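Local coordinates for UTP--glucose-1-phosphate uridylyltransferase YngB (Bacillus subtilis, PDB 7O2N), which catalyses the formation of UDP-glucose and diphosphate from UTP and glucose 1-phosphate, feeding glycolipid synthesis and wall teichoic acid glucosylation during anaerobic fermentative growth, at residues L30-D34 and K35-Q39; E43-E47 and S48-D52; Q160-L163 and P164-S168; Y207-N210 and S211-S215. All coordinates share one frame; numbering follows the deposited sequence.

Contact 1: residues L30-D34 and K35-Q39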
loop_
_atom_site.group_PDB
_atom_site.type_symbol
_atom_site.label_atom_id
_atom_site.label_comp_id
_atom_site.label_asym_id
_atom_site.label_seq_id
_atom_site.Cartn_x
_atom_site.Cartn_y
_atom_site.Cartn_z
ATOM N N LEU A 30 -3.522 3.803 -1.308
ATOM C CA LEU A 30 -2.177 3.270 -1.147
ATOM C C LEU A 30 -1.545 3.872 0.100
ATOM O O LEU A 30 -1.659 5.067 0.409
ATOM C CB LEU A 30 -1.326 3.535 -2.391
ATOM C CG LEU A 30 -1.750 2.762 -3.641
ATOM C CD1 LEU A 30 -1.039 3.310 -4.866
ATOM C CD2 LEU A 30 -1.421 1.287 -3.480
ATOM N N PRO A 31 -0.896 3.013 0.898
ATOM C CA PRO A 31 -0.373 3.445 2.186
ATOM C C PRO A 31 0.838 4.328 1.903
ATOM O O PRO A 31 1.605 4.037 0.993
ATOM C CB PRO A 31 -0.032 2.110 2.867
ATOM C CG PRO A 31 0.281 1.165 1.718
ATOM C CD PRO A 31 -0.655 1.594 0.607
ATOM N N ILE A 32 0.981 5.417 2.669
ATOM C CA ILE A 32 2.200 6.183 2.568
ATOM C C ILE A 32 3.143 5.829 3.700
ATOM O O ILE A 32 4.226 5.311 3.424
ATOM C CB ILE A 32 1.982 7.680 2.350
ATOM C CG1 ILE A 32 1.716 7.934 0.864
ATOM C CG2 ILE A 32 3.193 8.465 2.841
ATOM C CD1 ILE A 32 2.571 7.103 -0.075
ATOM N N VAL A 33 2.785 6.064 4.964
ATOM C CA VAL A 33 3.631 5.279 5.852
ATOM C C VAL A 33 2.867 4.011 6.239
ATOM O O VAL A 33 3.281 2.886 5.966
ATOM C CB VAL A 33 4.207 6.081 7.027
ATOM C CG1 VAL A 33 4.762 5.191 8.138
ATOM C CG2 VAL A 33 5.261 7.039 6.524
ATOM N N ASP A 34 1.664 4.241 6.741
ATOM C CA ASP A 34 0.777 3.215 7.219
ATOM C C ASP A 34 -0.590 3.888 7.205
ATOM O O ASP A 34 -1.558 3.404 7.787
ATOM C CB ASP A 34 1.221 2.827 8.629
ATOM C CG ASP A 34 1.214 3.988 9.615
ATOM O OD1 ASP A 34 1.090 5.149 9.192
ATOM O OD2 ASP A 34 1.316 3.720 10.815
ATOM N N LYS A 35 -0.604 5.061 6.568
ATOM C CA LYS A 35 -1.805 5.826 6.317
ATOM C C LYS A 35 -2.066 5.865 4.816
ATOM O O LYS A 35 -1.158 6.081 4.001
ATOM C CB LYS A 35 -1.591 7.269 6.757
ATOM C CG LYS A 35 -1.037 7.364 8.156
ATOM C CD LYS A 35 -1.701 8.434 8.943
ATOM C CE LYS A 35 -1.340 9.816 8.466
ATOM N NZ LYS A 35 -1.681 10.768 9.540
ATOM N N PRO A 36 -3.339 5.675 4.411
ATOM C CA PRO A 36 -3.738 5.879 3.021
ATOM C C PRO A 36 -3.475 7.334 2.645
ATOM O O PRO A 36 -3.683 8.243 3.443
ATOM C CB PRO A 36 -5.240 5.573 3.064
ATOM C CG PRO A 36 -5.351 4.605 4.211
ATOM C CD PRO A 36 -4.445 5.212 5.255
ATOM N N ALA A 37 -3.014 7.521 1.407
ATOM C CA ALA A 37 -2.642 8.836 0.944
ATOM C C ALA A 37 -3.818 9.781 1.194
ATOM O O ALA A 37 -3.661 10.899 1.679
ATOM C CB ALA A 37 -2.251 8.730 -0.501
ATOM N N ILE A 38 -5.026 9.298 0.899
ATOM C CA ILE A 38 -6.225 10.118 0.997
ATOM C C ILE A 38 -6.337 10.702 2.418
ATOM O O ILE A 38 -6.833 11.809 2.602
ATOM C CB ILE A 38 -7.450 9.282 0.559
ATOM C CG1 ILE A 38 -8.593 10.069 -0.090
ATOM C CG2 ILE A 38 -7.953 8.375 1.655
ATOM C CD1 ILE A 38 -8.595 11.536 0.128
ATOM N N GLN A 39 -5.826 9.978 3.422
ATOM C CA GLN A 39 -6.002 10.440 4.787
ATOM C C GLN A 39 -5.119 11.650 5.048
ATOM O O GLN A 39 -5.496 12.526 5.825
ATOM C CB GLN A 39 -5.665 9.380 5.829
ATOM C CG GLN A 39 -5.963 9.824 7.259
ATOM C CD GLN A 39 -5.644 8.702 8.219
ATOM O OE1 GLN A 39 -5.845 7.521 7.939
ATOM N NE2 GLN A 39 -5.062 9.050 9.347
#

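Contact 2: residues E43-E47 and S48-D52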
loop_
_atom_site.group_PDB
_atom_site.type_symbol
_atom_site.label_atom_id
_atom_site.label_comp_id
_atom_site.label_asym_id
_atom_site.label_seq_id
_atom_site.Cartn_x
_atom_site.Cartn_y
_atom_site.Cartn_z
ATOM N N GLU A 43 -6.403 15.200 6.446
ATOM C CA GLU A 43 -5.716 15.731 7.614
ATOM C C GLU A 43 -5.244 17.160 7.382
ATOM O O GLU A 43 -5.479 18.026 8.203
ATOM C CB GLU A 43 -4.622 14.778 8.052
ATOM C CG GLU A 43 -5.193 13.713 8.971
ATOM C CD GLU A 43 -4.269 12.544 9.231
ATOM O OE1 GLU A 43 -3.193 12.492 8.609
ATOM O OE2 GLU A 43 -4.615 11.690 10.049
ATOM N N GLU A 44 -4.630 17.421 6.232
ATOM C CA GLU A 44 -4.293 18.787 5.869
ATOM C C GLU A 44 -5.524 19.670 6.065
ATOM O O GLU A 44 -5.486 20.608 6.858
ATOM C CB GLU A 44 -3.750 18.861 4.445
ATOM C CG GLU A 44 -2.935 20.115 4.200
ATOM C CD GLU A 44 -2.400 20.265 2.783
ATOM O OE1 GLU A 44 -1.678 19.349 2.289
ATOM O OE2 GLU A 44 -2.680 21.305 2.175
ATOM N N ALA A 45 -6.614 19.307 5.382
ATOM C CA ALA A 45 -7.839 20.091 5.362
ATOM C C ALA A 45 -8.397 20.281 6.774
ATOM O O ALA A 45 -8.745 21.398 7.154
ATOM C CB ALA A 45 -8.859 19.466 4.439
ATOM N N ALA A 46 -8.488 19.201 7.552
ATOM C CA ALA A 46 -9.037 19.315 8.894
ATOM C C ALA A 46 -8.264 20.355 9.704
ATOM O O ALA A 46 -8.866 21.283 10.244
ATOM C CB ALA A 46 -9.087 17.971 9.582
ATOM N N GLU A 47 -6.930 20.230 9.766
ATOM C CA GLU A 47 -6.124 21.123 10.584
ATOM C C GLU A 47 -6.067 22.533 9.989
ATOM O O GLU A 47 -5.725 23.468 10.698
ATOM C CB GLU A 47 -4.742 20.535 10.825
ATOM C CG GLU A 47 -4.805 19.178 11.494
ATOM C CD GLU A 47 -3.532 18.363 11.328
ATOM O OE1 GLU A 47 -2.535 18.945 10.818
ATOM O OE2 GLU A 47 -3.537 17.152 11.696
ATOM N N SER A 48 -6.374 22.688 8.698
ATOM C CA SER A 48 -6.518 24.003 8.082
ATOM C C SER A 48 -7.846 24.645 8.493
ATOM O O SER A 48 -8.159 25.761 8.066
ATOM C CB SER A 48 -6.433 23.933 6.558
ATOM O OG SER A 48 -5.090 23.856 6.106
ATOM N N GLY A 49 -8.656 23.896 9.257
ATOM C CA GLY A 49 -9.971 24.341 9.693
ATOM C C GLY A 49 -11.110 24.071 8.702
ATOM O O GLY A 49 -12.155 24.700 8.801
ATOM N N ILE A 50 -10.937 23.135 7.760
ATOM C CA ILE A 50 -12.047 22.733 6.906
ATOM C C ILE A 50 -12.938 21.773 7.679
ATOM O O ILE A 50 -12.454 20.876 8.366
ATOM C CB ILE A 50 -11.572 22.120 5.574
ATOM C CG1 ILE A 50 -10.719 23.114 4.784
ATOM C CG2 ILE A 50 -12.753 21.617 4.752
ATOM C CD1 ILE A 50 -11.366 24.452 4.625
ATOM N N GLU A 51 -14.255 21.978 7.561
ATOM C CA GLU A 51 -15.205 21.157 8.299
ATOM C C GLU A 51 -15.940 20.191 7.358
ATOM O O GLU A 51 -16.414 19.159 7.812
ATOM C CB GLU A 51 -16.077 22.032 9.206
ATOM C CG GLU A 51 -16.303 23.437 8.651
ATOM C CD GLU A 51 -17.080 24.438 9.498
ATOM O OE1 GLU A 51 -17.018 24.342 10.748
ATOM O OE2 GLU A 51 -17.732 25.337 8.901
ATOM N N ASP A 52 -15.987 20.492 6.046
ATOM C CA ASP A 52 -16.801 19.724 5.113
ATOM C C ASP A 52 -16.061 19.502 3.794
ATOM O O ASP A 52 -15.682 20.450 3.113
ATOM C CB ASP A 52 -18.149 20.405 4.852
ATOM C CG ASP A 52 -18.997 20.683 6.091
ATOM O OD1 ASP A 52 -19.334 19.706 6.829
ATOM O OD2 ASP A 52 -19.347 21.877 6.296
#

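Contact 3: residues Q160-L163 and P164-S168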
loop_
_atom_site.group_PDB
_atom_site.type_symbol
_atom_site.label_atom_id
_atom_site.label_comp_id
_atom_site.label_asym_id
_atom_site.label_seq_id
_atom_site.Cartn_x
_atom_site.Cartn_y
_atom_site.Cartn_z
ATOM N N GLN A 160 5.286 26.676 -5.155
ATOM C CA GLN A 160 6.678 26.477 -4.770
ATOM C C GLN A 160 7.528 26.472 -6.049
ATOM O O GLN A 160 7.030 26.210 -7.150
ATOM C CB GLN A 160 6.826 25.174 -3.976
ATOM C CG GLN A 160 6.506 25.309 -2.497
ATOM C CD GLN A 160 6.881 24.042 -1.778
ATOM O OE1 GLN A 160 7.115 23.020 -2.426
ATOM N NE2 GLN A 160 6.973 24.097 -0.450
ATOM N N SER A 161 8.818 26.783 -5.914
ATOM C CA SER A 161 9.661 26.832 -7.097
ATOM C C SER A 161 10.155 25.430 -7.459
ATOM O O SER A 161 10.161 24.515 -6.637
ATOM C CB SER A 161 10.785 27.818 -6.944
ATOM O OG SER A 161 11.009 28.080 -5.571
ATOM N N VAL A 162 10.562 25.274 -8.718
ATOM C CA VAL A 162 11.044 23.993 -9.184
ATOM C C VAL A 162 12.199 24.232 -10.163
ATOM O O VAL A 162 12.346 25.330 -10.695
ATOM C CB VAL A 162 9.871 23.165 -9.746
ATOM C CG1 VAL A 162 9.234 23.770 -10.988
ATOM C CG2 VAL A 162 10.263 21.716 -9.981
ATOM N N LEU A 163 13.057 23.221 -10.355
ATOM C CA LEU A 163 14.183 23.360 -11.268
ATOM C C LEU A 163 13.629 23.469 -12.684
ATOM O O LEU A 163 12.630 22.828 -12.988
ATOM C CB LEU A 163 15.119 22.154 -11.136
ATOM C CG LEU A 163 15.245 21.542 -9.739
ATOM C CD1 LEU A 163 15.647 20.072 -9.809
ATOM C CD2 LEU A 163 16.206 22.335 -8.845
ATOM N N PRO A 164 14.215 24.319 -13.561
ATOM C CA PRO A 164 13.796 24.441 -14.957
ATOM C C PRO A 164 13.272 23.213 -15.697
ATOM O O PRO A 164 12.329 23.359 -16.472
ATOM C CB PRO A 164 15.022 25.029 -15.678
ATOM C CG PRO A 164 15.885 25.632 -14.581
ATOM C CD PRO A 164 15.250 25.311 -13.241
ATOM N N GLU A 165 13.880 22.033 -15.490
ATOM C CA GLU A 165 13.566 20.898 -16.350
ATOM C C GLU A 165 12.117 20.473 -16.150
ATOM O O GLU A 165 11.438 20.140 -17.122
ATOM C CB GLU A 165 14.504 19.702 -16.177
ATOM C CG GLU A 165 14.779 19.332 -14.739
ATOM C CD GLU A 165 15.968 20.063 -14.144
ATOM O OE1 GLU A 165 16.791 19.387 -13.503
ATOM O OE2 GLU A 165 16.066 21.303 -14.319
ATOM N N ASP A 166 11.657 20.553 -14.895
ATOM C CA ASP A 166 10.409 19.948 -14.466
ATOM C C ASP A 166 9.221 20.877 -14.680
ATOM O O ASP A 166 8.153 20.582 -14.157
ATOM C CB ASP A 166 10.400 19.611 -12.974
ATOM C CG ASP A 166 11.570 18.802 -12.447
ATOM O OD1 ASP A 166 12.045 17.878 -13.158
ATOM O OD2 ASP A 166 11.988 19.094 -11.303
ATOM N N VAL A 167 9.371 21.958 -15.458
ATOM C CA VAL A 167 8.297 22.939 -15.526
ATOM C C VAL A 167 7.156 22.429 -16.407
ATOM O O VAL A 167 6.016 22.886 -16.299
ATOM C CB VAL A 167 8.775 24.348 -15.924
ATOM C CG1 VAL A 167 9.672 24.961 -14.862
ATOM C CG2 VAL A 167 9.442 24.370 -17.283
ATOM N N SER A 168 7.469 21.450 -17.258
ATOM C CA SER A 168 6.473 20.865 -18.140
ATOM C C SER A 168 5.638 19.826 -17.394
ATOM O O SER A 168 4.790 19.174 -17.984
ATOM C CB SER A 168 7.116 20.277 -19.363
ATOM O OG SER A 168 7.399 21.289 -20.319
#

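Contact 4: residues Y207-N210 and S211-S215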
loop_
_atom_site.group_PDB
_atom_site.type_symbol
_atom_site.label_atom_id
_atom_site.label_comp_id
_atom_site.label_asym_id
_atom_site.label_seq_id
_atom_site.Cartn_x
_atom_site.Cartn_y
_atom_site.Cartn_z
ATOM N N TYR A 207 -5.698 25.087 -4.076
ATOM C CA TYR A 207 -6.416 26.263 -4.549
ATOM C C TYR A 207 -7.442 26.677 -3.500
ATOM O O TYR A 207 -7.983 25.822 -2.812
ATOM C CB TYR A 207 -7.160 25.993 -5.854
ATOM C CG TYR A 207 -6.370 25.364 -6.967
ATOM C CD1 TYR A 207 -5.927 24.045 -6.907
ATOM C CD2 TYR A 207 -6.155 26.054 -8.153
ATOM C CE1 TYR A 207 -5.241 23.453 -7.964
ATOM C CE2 TYR A 207 -5.496 25.474 -9.233
ATOM C CZ TYR A 207 -5.024 24.172 -9.133
ATOM O OH TYR A 207 -4.374 23.606 -10.192
ATOM N N VAL A 208 -7.656 27.989 -3.366
ATOM C CA VAL A 208 -8.879 28.516 -2.800
ATOM C C VAL A 208 -9.599 29.285 -3.908
ATOM O O VAL A 208 -8.971 30.005 -4.674
ATOM C CB VAL A 208 -8.594 29.342 -1.540
ATOM C CG1 VAL A 208 -9.825 30.089 -1.059
ATOM C CG2 VAL A 208 -8.094 28.435 -0.437
ATOM N N LEU A 209 -10.911 29.048 -4.043
ATOM C CA LEU A 209 -11.683 29.583 -5.154
ATOM C C LEU A 209 -12.966 30.262 -4.675
ATOM O O LEU A 209 -13.421 30.067 -3.544
ATOM C CB LEU A 209 -12.011 28.446 -6.129
ATOM C CG LEU A 209 -10.818 27.796 -6.814
ATOM C CD1 LEU A 209 -11.302 26.858 -7.911
ATOM C CD2 LEU A 209 -9.886 28.856 -7.386
ATOM N N ASN A 210 -13.535 31.066 -5.579
ATOM C CA ASN A 210 -14.797 31.735 -5.314
ATOM C C ASN A 210 -15.898 31.040 -6.104
ATOM O O ASN A 210 -15.639 30.449 -7.158
ATOM C CB ASN A 210 -14.714 33.237 -5.608
ATOM C CG ASN A 210 -14.092 34.007 -4.467
ATOM O OD1 ASN A 210 -13.185 34.807 -4.678
ATOM N ND2 ASN A 210 -14.554 33.735 -3.256
ATOM N N SER A 211 -17.117 31.112 -5.553
ATOM C CA SER A 211 -18.329 30.651 -6.209
ATOM C C SER A 211 -18.338 31.101 -7.668
ATOM O O SER A 211 -18.667 30.310 -8.555
ATOM C CB SER A 211 -19.508 31.195 -5.486
ATOM O OG SER A 211 -19.167 31.487 -4.137
ATOM N N SER A 212 -17.959 32.371 -7.899
ATOM C CA SER A 212 -17.817 32.965 -9.225
ATOM C C SER A 212 -17.255 31.946 -10.206
ATOM O O SER A 212 -17.745 31.838 -11.322
ATOM C CB SER A 212 -16.937 34.181 -9.187
ATOM O OG SER A 212 -16.631 34.528 -7.840
ATOM N N ILE A 213 -16.242 31.195 -9.755
ATOM C CA ILE A 213 -15.460 30.312 -10.605
ATOM C C ILE A 213 -16.364 29.308 -11.322
ATOM O O ILE A 213 -15.956 28.702 -12.315
ATOM C CB ILE A 213 -14.321 29.638 -9.809
ATOM C CG1 ILE A 213 -13.105 29.343 -10.686
ATOM C CG2 ILE A 213 -14.786 28.409 -9.056
ATOM C CD1 ILE A 213 -12.391 30.594 -11.161
ATOM N N PHE A 214 -17.599 29.157 -10.829
ATOM C CA PHE A 214 -18.511 28.176 -11.399
ATOM C C PHE A 214 -18.981 28.623 -12.779
ATOM O O PHE A 214 -18.822 27.890 -13.756
ATOM C CB PHE A 214 -19.620 27.811 -10.414
ATOM C CG PHE A 214 -19.115 26.900 -9.330
ATOM C CD1 PHE A 214 -18.423 25.737 -9.661
ATOM C CD2 PHE A 214 -19.306 27.210 -7.991
ATOM C CE1 PHE A 214 -17.923 24.896 -8.677
ATOM C CE2 PHE A 214 -18.803 26.370 -7.009
ATOM C CZ PHE A 214 -18.113 25.217 -7.350
ATOM N N SER A 215 -19.546 29.839 -12.818
ATOM C CA SER A 215 -19.935 30.517 -14.044
ATOM C C SER A 215 -18.797 30.395 -15.051
ATOM O O SER A 215 -18.936 29.782 -16.117
ATOM C CB SER A 215 -20.222 31.966 -13.755
ATOM O OG SER A 215 -20.545 32.132 -12.380
#

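Contact 1: residues L30-D34 and K35-Q39
Lys-35 and Ala-37 fold back against Leu-30 and Ile-32 in a tight antiparallel turn, closed by a single beta bridge, which leads into helix 37-47 of this GT-A nucleotidyltransferase domain. Pro-31 and Pro-36 form the bridge as a non-hydrogen-bonded pair, their CA atoms 4.2 Å apart; proline suits both places because neither needs an N-H there. The bonds are made by the neighbours: Ile-32 N gives an almost straight one (166°) to Lys-35 O at 2.6 Å, and Ala-37 N a more bent one to Leu-30 O at 3.0 Å.

Lys-35, just after the bend, has CG anti to its own carbonyl carbon (chi1 -50°), and that methylene crosses the Asp-34 side chain, Lys-35 CG lying 3.2 Å from Asp-34 OD1. Lys-35 NZ stays 6.3 Å from Asp-34 OD1, so the two charges do not pair. The lysine chain, bent at chi2 and chi3, reaches Glu-43 as a salt bridge and meets the ring of Tyr-40 in a cation-pi contact. Asp-34 instead turns OD2 to Arg-272 and to Lys-258 of the second subunit, while Pro-31 packs on Pro-31 of that subunit, placing the turn at the dimer interface. Ala-37, with only a methyl, lets the start of the helix lie close to the turn, its CB 4.3 Å from Ile-32 CG1.

Contact 2: residues E43-E47 and S48-D52
Ala-45 and Ile-50 meet across the C-terminal end of helix 37-47, CB to CB at 4.0 Å, and this apolar touch accompanies the two backbone bonds of a Schellman motif. Ile-50 N reaches back to Ala-45 O at 2.9 Å, and inside that loop Gly-49 N bonds to Ala-46 O at 2.8 Å, approaching from above the carbonyl plane. Gly-49 turns the chain out of the helix with phi at 86°, a conformation that glycine adopts easily because it has no CB to crowd the backbone. One step earlier, Ser-48 N keeps the regular helical bond to Glu-44 O at 2.9 Å.

The serine side chain stays close to the same carbonyl. With OG beside its own backbone N (chi1 -80°), Ser-48 OG makes a weak bond to Glu-44 O at 3.4 Å, and it has another weak partner in the backbone N of Arg-143. Farther out, helix 141-152 covers this side, Leu-142 touching both Ser-48 and Ile-50. The carboxylate of Glu-44 forms a salt bridge with Arg-206 of strand 206-210. Ile-50 also lies on Ala-7, so its branched side chain lies between the helix end and strand 6-11. The last-turn carbonyls of Glu-44, Ala-45 and Ala-46 are thus each given a local donor as the chain leaves for strand 52-57, completing a beta-alpha-beta crossover.

Contact 3: residues Q160-L163 and P164-S168
Leu-163 and Asp-166 are tied where strand 156-161 of the mixed sheet gives way to a short 3-10 segment, 165-168, at the protein surface. The single hydrogen bond between the two halves runs from Asp-166 N to Leu-163 O at 3.1 Å, with an N-H...O angle of 152° and the donor tilted out of the carbonyl plane. It spans three residues, as in a 3-10 turn. Pro-164 suits its place just inside the turn: the ring restrains phi, and no N-H is called for at that position. A weak bond from Val-167 N to Pro-164 O carries the turn onward.

The apolar pair joins the two valines, Val-162 CG1 meeting Val-167 CG1 at 4.1 Å. Beyond the turn, Val-167 rests on Ala-197 and Val-162 on Ala-202 of strand 201-204.

Across the turn both carboxylates touch carbon. Glu-165, bent at chi2 (-89°), lies alongside Leu-163 and points the same way, its OE2 3.4 Å from Leu-163 CB. The second methyl of Val-162, CG2, which stands anti to the backbone N, meets the side chain of Asp-166, with Asp-166 OD2 3.4 Å from it. Asp-166 also has a long, weak ion pair with Lys-169. With an alanine in place of Asp-166, Val-162 CG2 would probably lose the carboxylate that lies against it and Lys-169 its weak counter-charge, while the backbone bond could remain. The same oxygen, Asp-166 OD2, also lies 4.1 Å from Leu-163 CD1.

Contact 4: residues Y207-N210 and S211-S215
Leu-209 and Ile-213 form the close-packed side of the bend between strand 206-210 and helix 213-219. The two side chains cross at a slant, and Leu-209 presents both CB and CD1 to the same methyl, Ile-213 CG2, each at 4.0 Å. That methyl sits between the backbone N and the carbonyl carbon of its own residue, and Ile-213 CG1, roughly anti to the backbone N (chi1 -150°), touches Leu-209 CD1 as well. Branched aliphatic residues suit this buried side, where Phe-126 touches both and helix 230-240 closes over them through Leu-234 and Val-237. The backbone ties the bend together: Ile-213 N bonds to Asn-210 O at 2.8 Å, coming from above the carbonyl plane.

The other side is polar and more open. Ser-212, exposed, sets its OG 3.2 Å from Asn-210 CB, and Ser-215 OG bonds to Ser-212 O at 3.0 Å. Ser-211 gives its hydroxyl to the carbonyl oxygen of Glu-124. Two of the serine hydroxyls thus find backbone carbonyls, those of Ser-212 and Glu-124, so the bend is apolar where it faces Phe-126 and helix 230-240 and polar where the serines lie.

In the fold
Contacts 1 and 2 stand at the two ends of helix 37-47, their centres about 17 Å apart, and are joined along it by the salt bridge from Lys-35 NZ to Glu-43 OE1 (2.5 Å). Contact 4 comes within about 7 Å of contact 2 at the nearest atoms, and Leu-142 of helix 141-152 touches both. Contacts 3 and 4 follow neighbouring strands of the mixed sheet, 156-161 and 206-210, with centres about 26 Å apart. Contact 1, which also meets the second subunit, closes the long loop after strand 6-11, whose beginning carries the glycine-rich nucleotide-binding signature of the family; no bound ligand locates the active site directly.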